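Local coordinates for protein UDP-galactopyranose mutase (Deinococcus radiodurans, PDB 3HDQ) that probably interconverts UDP-galactopyranose and UDP-galactofuranose as an FAD-dependent mutase, binding FAD and UDP-galactose, at residues A68-D73 / G221-F226; L78-G83 / H311-R316; E154-S159 / L191-T196. All blocks are in the same frame, centred on the assembly; numbering follows the deposited sequence.

Contact 1 (A68-D73 / G221-F226)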
loop_
_atom_site.group_PDB
_atom_site.type_symbol
_atom_site.label_atom_id
_atom_site.label_comp_id
_atom_site.label_asym_id
_atom_site.label_seq_id
_atom_site.Cartn_x
_atom_site.Cartn_y
_atom_site.Cartn_z
ATOM N N ALA A 68 3.207 5.294 -11.975
ATOM C CA ALA A 68 4.493 4.948 -11.400
ATOM C C ALA A 68 4.320 4.153 -10.111
ATOM O O ALA A 68 5.295 3.803 -9.447
ATOM C CB ALA A 68 5.307 6.196 -11.147
ATOM N N TYR A 69 3.075 3.871 -9.762
ATOM C CA TYR A 69 2.789 3.084 -8.577
ATOM C C TYR A 69 3.530 1.753 -8.648
ATOM O O TYR A 69 3.586 1.129 -9.710
ATOM C CB TYR A 69 1.285 2.832 -8.508
ATOM C CG TYR A 69 0.841 1.870 -7.429
ATOM C CD1 TYR A 69 0.838 2.250 -6.097
ATOM C CD2 TYR A 69 0.386 0.603 -7.748
ATOM C CE1 TYR A 69 0.402 1.387 -5.107
ATOM C CE2 TYR A 69 -0.047 -0.268 -6.770
ATOM C CZ TYR A 69 -0.031 0.132 -5.450
ATOM O OH TYR A 69 -0.452 -0.723 -4.469
ATOM N N ASP A 70 4.101 1.318 -7.530
ATOM C CA ASP A 70 4.625 -0.044 -7.449
ATOM C C ASP A 70 4.121 -0.795 -6.209
ATOM O O ASP A 70 3.634 -0.193 -5.252
ATOM C CB ASP A 70 6.159 -0.075 -7.543
ATOM C CG ASP A 70 6.837 0.688 -6.435
ATOM O OD1 ASP A 70 7.991 1.104 -6.647
ATOM O OD2 ASP A 70 6.238 0.871 -5.356
ATOM N N CYS A 71 4.225 -2.111 -6.240
ATOM C CA CYS A 71 3.712 -2.926 -5.152
ATOM C C CYS A 71 4.324 -4.322 -5.183
ATOM O O CYS A 71 4.909 -4.750 -6.185
ATOM C CB CYS A 71 2.194 -3.039 -5.264
ATOM S SG CYS A 71 1.689 -3.923 -6.741
ATOM N N TYR A 72 4.190 -5.030 -4.075
ATOM C CA TYR A 72 4.680 -6.395 -3.987
ATOM C C TYR A 72 3.593 -7.355 -4.475
ATOM O O TYR A 72 2.430 -7.237 -4.072
ATOM C CB TYR A 72 5.080 -6.705 -2.544
ATOM C CG TYR A 72 6.389 -6.070 -2.110
ATOM C CD1 TYR A 72 7.582 -6.789 -2.169
ATOM C CD2 TYR A 72 6.435 -4.763 -1.641
ATOM C CE1 TYR A 72 8.780 -6.224 -1.770
ATOM C CE2 TYR A 72 7.641 -4.189 -1.241
ATOM C CZ TYR A 72 8.806 -4.928 -1.309
ATOM O OH TYR A 72 10.012 -4.385 -0.918
ATOM N N ASP A 73 3.963 -8.292 -5.348
ATOM C CA ASP A 73 2.984 -9.223 -5.922
ATOM C C ASP A 73 2.728 -10.441 -5.027
ATOM O O ASP A 73 3.244 -10.513 -3.918
ATOM C CB ASP A 73 3.396 -9.661 -7.334
ATOM C CG ASP A 73 4.681 -10.485 -7.358
ATOM O OD1 ASP A 73 5.139 -11.020 -6.319
ATOM O OD2 ASP A 73 5.237 -10.604 -8.461
ATOM N N GLY A 221 11.244 1.763 -3.618
ATOM C CA GLY A 221 10.195 1.852 -4.611
ATOM C C GLY A 221 9.484 3.194 -4.635
ATOM O O GLY A 221 9.619 4.006 -3.722
ATOM N N TYR A 222 8.723 3.420 -5.697
ATOM C CA TYR A 222 7.989 4.663 -5.891
ATOM C C TYR A 222 6.917 4.907 -4.837
ATOM O O TYR A 222 6.763 6.016 -4.340
ATOM C CB TYR A 222 7.333 4.656 -7.282
ATOM C CG TYR A 222 8.341 4.704 -8.408
ATOM C CD1 TYR A 222 8.723 3.549 -9.079
ATOM C CD2 TYR A 222 8.928 5.904 -8.778
ATOM C CE1 TYR A 222 9.652 3.601 -10.100
ATOM C CE2 TYR A 222 9.857 5.967 -9.789
ATOM C CZ TYR A 222 10.221 4.814 -10.449
ATOM O OH TYR A 222 11.154 4.885 -11.460
ATOM N N THR A 223 6.170 3.869 -4.498
ATOM C CA THR A 223 5.026 4.040 -3.615
ATOM C C THR A 223 5.434 4.608 -2.258
ATOM O O THR A 223 4.821 5.570 -1.767
ATOM C CB THR A 223 4.220 2.735 -3.486
ATOM O OG1 THR A 223 3.652 2.434 -4.760
ATOM C CG2 THR A 223 3.100 2.870 -2.453
ATOM N N ARG A 224 6.477 4.029 -1.673
ATOM C CA ARG A 224 7.075 4.576 -0.463
ATOM C C ARG A 224 7.432 6.062 -0.621
ATOM O O ARG A 224 7.161 6.863 0.265
ATOM C CB ARG A 224 8.307 3.756 -0.064
ATOM C CG ARG A 224 7.944 2.354 0.414
ATOM C CD ARG A 224 7.459 2.387 1.849
ATOM N NE ARG A 224 8.514 2.936 2.699
ATOM C CZ ARG A 224 9.537 2.222 3.167
ATOM N NH1 ARG A 224 9.635 0.925 2.884
ATOM N NH2 ARG A 224 10.461 2.806 3.923
ATOM N N MET A 225 8.027 6.420 -1.758
ATOM C CA MET A 225 8.403 7.805 -2.037
ATOM C C MET A 225 7.155 8.698 -2.089
ATOM O O MET A 225 7.091 9.741 -1.431
ATOM C CB MET A 225 9.180 7.896 -3.364
ATOM C CG MET A 225 9.563 9.317 -3.782
ATOM S SD MET A 225 10.117 9.411 -5.493
ATOM C CE MET A 225 8.540 9.329 -6.335
ATOM N N PHE A 226 6.167 8.273 -2.872
ATOM C CA PHE A 226 4.897 8.977 -2.939
ATOM C C PHE A 226 4.239 9.151 -1.569
ATOM O O PHE A 226 3.740 10.228 -1.265
ATOM C CB PHE A 226 3.947 8.299 -3.933
ATOM C CG PHE A 226 4.197 8.706 -5.361
ATOM C CD1 PHE A 226 4.911 7.890 -6.215
ATOM C CD2 PHE A 226 3.751 9.928 -5.834
ATOM C CE1 PHE A 226 5.158 8.276 -7.528
ATOM C CE2 PHE A 226 3.988 10.318 -7.147
ATOM C CZ PHE A 226 4.695 9.492 -7.995
HETATM O O HOH W 1 7.295 1.433 -2.785
#
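Two torsions bring D70 and T223 together: CG of D70 sits between its backbone N and carbonyl carbon (chi1 61°), and OG1 of T223 is anti to its own carbonyl carbon (chi1 -65°). The D70 carboxylate lies at the start of helix 222-229. T223 OG1 donates to D70 O at 2.7 Å, in the carbonyl plane and on a lone pair. The carboxylate takes two helix amides. Y222 N reaches D70 OD1 on its syn side at 2.6 Å, though tilted out of the carboxylate plane, and T223 N approaches D70 OD2 from above that plane at 3.1 Å. A water donates to D70 OD2 at 2.8 Å and accepts from R224 N, extending the grip to a third amide. This places a negative group at a helix N-terminus, where the helix dipole would probably stabilise the charge. Having no side chain, G221 at the N-cap lets D70 OD1 come within 3.1 Å of its CA. Beside this polar end, A68 CB lies over one face of the Y222 ring, toward its rim, and also meets F226 CE1 at 4.2 Å. Y222 OH bonds to H85 O, and F226 meets F39 of helix 39-50 edge-to-face. Helix 222-229 thus begins against the approach to strand 71-72, which pairs with strand 78-79, and rests on helix 39-50 close to the FAD.

Contact 2 (L78-G83 / H311-R316)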
loop_
_atom_site.group_PDB
_atom_site.type_symbol
_atom_site.label_atom_id
_atom_site.label_comp_id
_atom_site.label_asym_id
_atom_site.label_seq_id
_atom_site.Cartn_x
_atom_site.Cartn_y
_atom_site.Cartn_z
ATOM N N LEU A 78 8.738 -7.130 -5.721
ATOM C CA LEU A 78 8.408 -5.736 -6.002
ATOM C C LEU A 78 8.262 -5.510 -7.506
ATOM O O LEU A 78 9.212 -5.713 -8.248
ATOM C CB LEU A 78 9.501 -4.825 -5.443
ATOM C CG LEU A 78 9.303 -3.311 -5.559
ATOM C CD1 LEU A 78 8.041 -2.852 -4.811
ATOM C CD2 LEU A 78 10.534 -2.593 -5.037
ATOM N N ILE A 79 7.072 -5.106 -7.957
ATOM C CA ILE A 79 6.804 -4.911 -9.388
ATOM C C ILE A 79 6.185 -3.553 -9.698
ATOM O O ILE A 79 5.763 -2.817 -8.796
ATOM C CB ILE A 79 5.801 -5.938 -9.918
ATOM C CG1 ILE A 79 4.442 -5.698 -9.242
ATOM C CG2 ILE A 79 6.325 -7.347 -9.712
ATOM C CD1 ILE A 79 3.295 -6.443 -9.832
ATOM N N HIS A 80 6.126 -3.231 -10.985
ATOM C CA HIS A 80 5.388 -2.053 -11.452
ATOM C C HIS A 80 4.168 -2.512 -12.242
ATOM O O HIS A 80 4.293 -2.969 -13.381
ATOM C CB HIS A 80 6.266 -1.166 -12.335
ATOM C CG HIS A 80 7.593 -0.830 -11.730
ATOM N ND1 HIS A 80 8.572 -0.142 -12.415
ATOM C CD2 HIS A 80 8.110 -1.100 -10.505
ATOM C CE1 HIS A 80 9.631 0.006 -11.638
ATOM N NE2 HIS A 80 9.376 -0.566 -10.473
ATOM N N PRO A 81 2.981 -2.402 -11.641
ATOM C CA PRO A 81 1.778 -2.895 -12.328
ATOM C C PRO A 81 1.573 -2.290 -13.722
ATOM O O PRO A 81 0.980 -2.969 -14.561
ATOM C CB PRO A 81 0.630 -2.490 -11.391
ATOM C CG PRO A 81 1.286 -2.356 -10.033
ATOM C CD PRO A 81 2.687 -1.850 -10.308
ATOM N N TYR A 82 2.051 -1.071 -13.971
ATOM C CA TYR A 82 1.797 -0.411 -15.265
ATOM C C TYR A 82 3.019 -0.313 -16.172
ATOM O O TYR A 82 3.175 0.665 -16.921
ATOM C CB TYR A 82 1.207 0.991 -15.069
ATOM C CG TYR A 82 0.037 1.016 -14.123
ATOM C CD1 TYR A 82 0.206 1.374 -12.787
ATOM C CD2 TYR A 82 -1.239 0.677 -14.555
ATOM C CE1 TYR A 82 -0.861 1.382 -11.904
ATOM C CE2 TYR A 82 -2.325 0.692 -13.679
ATOM C CZ TYR A 82 -2.124 1.037 -12.350
ATOM O OH TYR A 82 -3.186 1.051 -11.471
ATOM N N GLY A 83 3.887 -1.320 -16.111
ATOM C CA GLY A 83 5.066 -1.343 -16.955
ATOM C C GLY A 83 6.284 -0.770 -16.262
ATOM O O GLY A 83 6.164 -0.032 -15.290
ATOM N N HIS A 311 16.043 -6.762 -12.023
ATOM C CA HIS A 311 17.153 -6.019 -12.619
ATOM C C HIS A 311 17.024 -4.552 -12.217
ATOM O O HIS A 311 18.016 -3.868 -11.969
ATOM C CB HIS A 311 17.138 -6.106 -14.154
ATOM C CG HIS A 311 17.566 -7.430 -14.712
ATOM N ND1 HIS A 311 18.890 -7.769 -14.898
ATOM C CD2 HIS A 311 16.842 -8.483 -15.163
ATOM C CE1 HIS A 311 18.963 -8.980 -15.424
ATOM N NE2 HIS A 311 17.734 -9.436 -15.589
ATOM N N ILE A 312 15.784 -4.073 -12.176
ATOM C CA ILE A 312 15.518 -2.653 -11.986
ATOM C C ILE A 312 15.506 -2.262 -10.507
ATOM O O ILE A 312 16.033 -1.220 -10.131
ATOM C CB ILE A 312 14.192 -2.246 -12.668
ATOM C CG1 ILE A 312 14.247 -2.571 -14.170
ATOM C CG2 ILE A 312 13.922 -0.778 -12.444
ATOM C CD1 ILE A 312 12.872 -2.898 -14.821
ATOM N N THR A 313 14.928 -3.115 -9.670
ATOM C CA THR A 313 14.822 -2.830 -8.241
ATOM C C THR A 313 16.055 -3.259 -7.450
ATOM O O THR A 313 16.299 -2.766 -6.357
ATOM C CB THR A 313 13.613 -3.555 -7.618
ATOM O OG1 THR A 313 13.827 -4.970 -7.685
ATOM C CG2 THR A 313 12.332 -3.201 -8.371
ATOM N N GLY A 314 16.825 -4.185 -7.999
ATOM C CA GLY A 314 17.907 -4.784 -7.238
ATOM C C GLY A 314 17.427 -5.741 -6.148
ATOM O O GLY A 314 18.230 -6.238 -5.379
ATOM N N GLN A 315 16.122 -6.000 -6.065
ATOM C CA GLN A 315 15.606 -6.931 -5.059
ATOM C C GLN A 315 16.250 -8.314 -5.155
ATOM O O GLN A 315 16.470 -8.831 -6.249
ATOM C CB GLN A 315 14.083 -7.087 -5.170
ATOM C CG GLN A 315 13.466 -7.937 -4.063
ATOM C CD GLN A 315 11.984 -8.205 -4.263
ATOM O OE1 GLN A 315 11.424 -7.950 -5.336
ATOM N NE2 GLN A 315 11.337 -8.727 -3.220
ATOM N N ARG A 316 16.526 -8.917 -4.000
ATOM C CA ARG A 316 16.951 -10.317 -3.930
ATOM C C ARG A 316 15.751 -11.229 -3.641
ATOM O O ARG A 316 14.955 -10.933 -2.762
ATOM C CB ARG A 316 18.002 -10.484 -2.831
ATOM C CG ARG A 316 18.573 -11.886 -2.750
ATOM C CD ARG A 316 19.473 -12.077 -1.539
ATOM N NE ARG A 316 19.671 -13.500 -1.270
ATOM C CZ ARG A 316 20.621 -13.996 -0.484
ATOM N NH1 ARG A 316 21.482 -13.184 0.120
ATOM N NH2 ARG A 316 20.712 -15.307 -0.305
HETATM O O HOH W 2 11.785 -6.689 -7.786
#
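L78 is held at both its backbone and its side chain by the residues around the end of helix 309-313, and here the packing is close. L78 N donates to Q315 OE1 at 2.8 Å; the bond is fairly straight, 158° at the hydrogen, with the donor tilted 25° from the plane of the amide carbonyl. Q315 can span the distance because CG is anti to its backbone N (chi1 -174°) and the chain stays extended beyond it. NE2 of the same amide bonds to G76 O, so both ends of the group are tied and its rotation is fixed. On the apolar side, L78 CD2 rests on T313 CG2 at 3.8 Å, the two side chains crossing at a slant. A single water knits the polar atoms together: it donates to L78 O at 2.8 Å and to Q315 OE1, and lies 2.7 Å from T313 OG1. T313 OG1 accepts from Q315 N at 3.0 Å, an ST turn that shapes the chain just as G314 leaves the helix with positive phi; F309 O is a further hydrogen-bond partner of this hydroxyl. The rest is looser. Across the contact the H80 ring merely nears the methyl groups, its CE1 lying 4.4 Å from I312 CG2, and its ND1 is hydrogen-bonded to H85 N. Past the helix end, G314 and R316 are exposed, and R316 packs on H318 of the second subunit. Y72 of strand 71-72 touches both L78 and Q315. H80 and I312 meet M217 of strand 214-218, so the contact joins the small two-stranded sheet to helix 309-313 beside that strand.

Contact 3 (E154-S159 / L191-T196). With GDU (galactose-uridine-5'-diphosphate), chain K.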
loop_
_atom_site.group_PDB
_atom_site.type_symbol
_atom_site.label_atom_id
_atom_site.label_comp_id
_atom_site.label_asym_id
_atom_site.label_seq_id
_atom_site.Cartn_x
_atom_site.Cartn_y
_atom_site.Cartn_z
ATOM N N GLU A 154 15.050 16.656 -46.933
ATOM C CA GLU A 154 15.339 18.061 -46.898
ATOM C C GLU A 154 14.853 18.705 -45.625
ATOM O O GLU A 154 15.433 19.640 -45.121
ATOM C CB GLU A 154 14.745 18.694 -48.123
ATOM C CG GLU A 154 15.630 18.493 -49.358
ATOM C CD GLU A 154 15.792 19.763 -50.157
ATOM O OE1 GLU A 154 15.464 20.834 -49.588
ATOM O OE2 GLU A 154 16.218 19.689 -51.334
ATOM N N GLN A 155 13.801 18.127 -45.089
ATOM C CA GLN A 155 13.206 18.571 -43.859
ATOM C C GLN A 155 12.738 17.383 -43.101
ATOM O O GLN A 155 11.896 16.679 -43.560
ATOM C CB GLN A 155 11.984 19.411 -44.175
ATOM C CG GLN A 155 12.190 20.877 -43.971
ATOM C CD GLN A 155 11.684 21.345 -42.646
ATOM O OE1 GLN A 155 10.552 21.781 -42.532
ATOM N NE2 GLN A 155 12.527 21.273 -41.633
ATOM N N VAL A 156 13.267 17.180 -41.916
ATOM C CA VAL A 156 12.808 16.097 -41.062
ATOM C C VAL A 156 11.542 16.491 -40.316
ATOM O O VAL A 156 11.517 17.497 -39.612
ATOM C CB VAL A 156 13.901 15.715 -40.047
ATOM C CG1 VAL A 156 13.443 14.556 -39.176
ATOM C CG2 VAL A 156 15.206 15.374 -40.775
ATOM N N ARG A 157 10.489 15.696 -40.476
ATOM C CA ARG A 157 9.218 15.968 -39.812
ATOM C C ARG A 157 8.681 14.706 -39.166
ATOM O O ARG A 157 8.033 14.745 -38.128
ATOM C CB ARG A 157 8.165 16.419 -40.822
ATOM C CG ARG A 157 8.691 16.916 -42.146
ATOM C CD ARG A 157 7.546 17.027 -43.152
ATOM N NE ARG A 157 7.547 18.302 -43.869
ATOM C CZ ARG A 157 7.893 19.471 -43.333
ATOM N NH1 ARG A 157 8.256 19.550 -42.057
ATOM N NH2 ARG A 157 7.864 20.572 -44.073
ATOM N N THR A 158 8.948 13.591 -39.829
ATOM C CA THR A 158 8.356 12.302 -39.530
ATOM C C THR A 158 9.279 11.444 -38.659
ATOM O O THR A 158 10.489 11.669 -38.630
ATOM C CB THR A 158 8.060 11.592 -40.863
ATOM O OG1 THR A 158 6.789 12.034 -41.355
ATOM C CG2 THR A 158 8.001 10.121 -40.701
ATOM N N SER A 159 8.704 10.481 -37.937
ATOM C CA SER A 159 9.512 9.521 -37.194
ATOM C C SER A 159 10.312 8.626 -38.142
ATOM O O SER A 159 11.381 8.143 -37.784
ATOM C CB SER A 159 8.656 8.683 -36.238
ATOM O OG SER A 159 8.588 9.290 -34.961
ATOM N N LEU A 191 3.834 9.611 -37.708
ATOM C CA LEU A 191 4.102 10.176 -36.394
ATOM C C LEU A 191 5.054 11.338 -36.532
ATOM O O LEU A 191 5.878 11.361 -37.449
ATOM C CB LEU A 191 4.701 9.119 -35.463
ATOM C CG LEU A 191 3.753 7.995 -35.049
ATOM C CD1 LEU A 191 4.527 6.837 -34.427
ATOM C CD2 LEU A 191 2.696 8.525 -34.089
ATOM N N ASP A 192 4.941 12.315 -35.638
ATOM C CA ASP A 192 5.945 13.372 -35.572
ATOM C C ASP A 192 7.327 12.784 -35.247
ATOM O O ASP A 192 7.441 11.776 -34.537
ATOM C CB ASP A 192 5.564 14.425 -34.531
ATOM C CG ASP A 192 6.494 15.627 -34.550
ATOM O OD1 ASP A 192 6.267 16.553 -35.366
ATOM O OD2 ASP A 192 7.449 15.654 -33.739
ATOM N N ALA A 193 8.364 13.432 -35.771
ATOM C CA ALA A 193 9.753 13.049 -35.569
ATOM C C ALA A 193 10.133 12.757 -34.112
ATOM O O ALA A 193 11.013 11.934 -33.841
ATOM C CB ALA A 193 10.663 14.140 -36.123
ATOM N N SER A 194 9.473 13.435 -33.183
ATOM C CA SER A 194 9.891 13.426 -31.778
ATOM C C SER A 194 9.716 12.076 -31.076
ATOM O O SER A 194 10.275 11.856 -30.007
ATOM C CB SER A 194 9.140 14.506 -30.999
ATOM O OG SER A 194 7.756 14.200 -30.955
ATOM N N VAL A 195 8.921 11.193 -31.667
ATOM C CA VAL A 195 8.657 9.888 -31.082
ATOM C C VAL A 195 9.877 8.976 -31.228
ATOM O O VAL A 195 10.420 8.514 -30.227
ATOM C CB VAL A 195 7.401 9.230 -31.705
ATOM C CG1 VAL A 195 7.245 7.798 -31.226
ATOM C CG2 VAL A 195 6.168 10.050 -31.364
ATOM N N THR A 196 10.326 8.736 -32.459
ATOM C CA THR A 196 11.516 7.908 -32.660
ATOM C C THR A 196 12.812 8.652 -32.318
ATOM O O THR A 196 13.803 8.019 -31.962
ATOM C CB THR A 196 11.608 7.313 -34.081
ATOM O OG1 THR A 196 11.705 8.366 -35.040
ATOM C CG2 THR A 196 10.391 6.449 -34.380
HETATM N N1 GDU K . 11.426 2.593 -30.710
HETATM C C2 GDU K . 11.630 1.618 -31.467
HETATM N N3 GDU K . 12.234 0.509 -31.401
HETATM C C4 GDU K . 12.808 0.292 -30.205
HETATM C C5 GDU K . 12.669 1.344 -29.169
HETATM C C6 GDU K . 11.971 2.457 -29.467
HETATM O O2 GDU K . 11.012 1.797 -32.733
HETATM O O4 GDU K . 13.404 -0.755 -29.967
HETATM C C1D GDU K . 10.648 3.746 -31.066
HETATM C C2D GDU K . 9.106 3.650 -30.969
HETATM O O2D GDU K . 8.447 4.536 -31.865
HETATM C C3D GDU K . 8.895 4.032 -29.519
HETATM C C4D GDU K . 9.820 5.245 -29.458
HETATM O O4D GDU K . 10.947 4.912 -30.275
HETATM O O3D GDU K . 7.527 4.340 -29.259
HETATM C C5D GDU K . 10.100 5.813 -28.074
HETATM O O5D GDU K . 10.786 4.746 -27.393
HETATM P PA GDU K . 10.668 4.522 -25.817
HETATM O O1A GDU K . 11.735 3.564 -25.411
HETATM O O2A GDU K . 10.905 5.817 -25.157
HETATM O O3A GDU K . 9.275 3.851 -25.455
HETATM P PB GDU K . 8.577 4.037 -24.046
HETATM O O1B GDU K . 7.329 3.260 -24.238
HETATM O O2B GDU K . 8.179 5.416 -23.669
HETATM O O3B GDU K . 9.366 3.334 -22.837
HETATM C "C1'" GDU K . 9.314 3.479 -21.404
HETATM C "C2'" GDU K . 10.213 4.661 -20.986
HETATM C "C3'" GDU K . 11.561 4.446 -21.714
HETATM C "C4'" GDU K . 12.243 3.194 -21.087
HETATM C "C5'" GDU K . 11.240 2.008 -21.134
HETATM C "C6'" GDU K . 11.685 0.783 -20.285
HETATM O "O2'" GDU K . 9.592 5.929 -21.272
HETATM O "O3'" GDU K . 12.361 5.644 -21.585
HETATM O "O4'" GDU K . 12.613 3.521 -19.730
HETATM O "O5'" GDU K . 9.837 2.253 -20.835
HETATM O "O6'" GDU K . 12.304 -0.254 -21.084
#
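S159 OG is gripped from the facing loop by two backbone groups. It donates to D192 O at 2.8 Å, from above the carbonyl plane, and accepts from T196 N at 3.1 Å. D192 O takes a second donor, V195 N, on the opposite face of its plane; that bond closes the type I turn from D192 to V195. The turn is braced further by D192 OD2, which receives S194 N at 3.1 Å, an Asx turn. T196 completes the hold on S159: chi1 62° sets T196 OG1 between its backbone N and carbonyl carbon, from where it donates to S159 O at 2.8 Å, in the carbonyl plane and on a lone pair. Its methyl, T196 CG2, packs against S159 CB. Two backbone bonds frame the side-chain network and form a single bridge between T158 and D192: A193 N to R157 O at 2.7 Å, and S159 N to L191 O at 3.0 Å. At the outer end, V156 CG1 touches A193 CB at 4.1 Å. On the other side the turn borders the substrate. V195 CG1 lies 3.5 Å from GDU O2D, a ribose hydroxyl, and T196 also belongs to the pocket, so the contact helps define the wall beside the ribose. The segments flank helix 159-184, one leading into it and the other following its end. D161, in its first turn, accepts R157 N and T158 N on OD2, and T158 OG1 bonds to S189 O. L191 packs on T180 of the same helix, while the backbone of D192 is bonded to P338, just past strand 320-336.

Contacts 1 and 2 are neighbours, their centres about 9 Å apart, and share the two-stranded antiparallel sheet of 71-72 and 78-79. One strand meets helix 222-229 through its leading loop, the other meets the end of helix 309-313. Contact 3 stands alone on the opposite side of the chain's centre, with centres about 35 Å from contact 1 and 33 Å from contact 2. Along the chain the segments run 68-73, 78-83, 154-159, 191-196, 221-226, 311-316, so contacts 1 and 2 interleave and both enclose contact 3. The first two join the FAD-binding N-terminal region to later parts of the chain; contact 3 stands at the substrate pocket, far from that FAD-side pair.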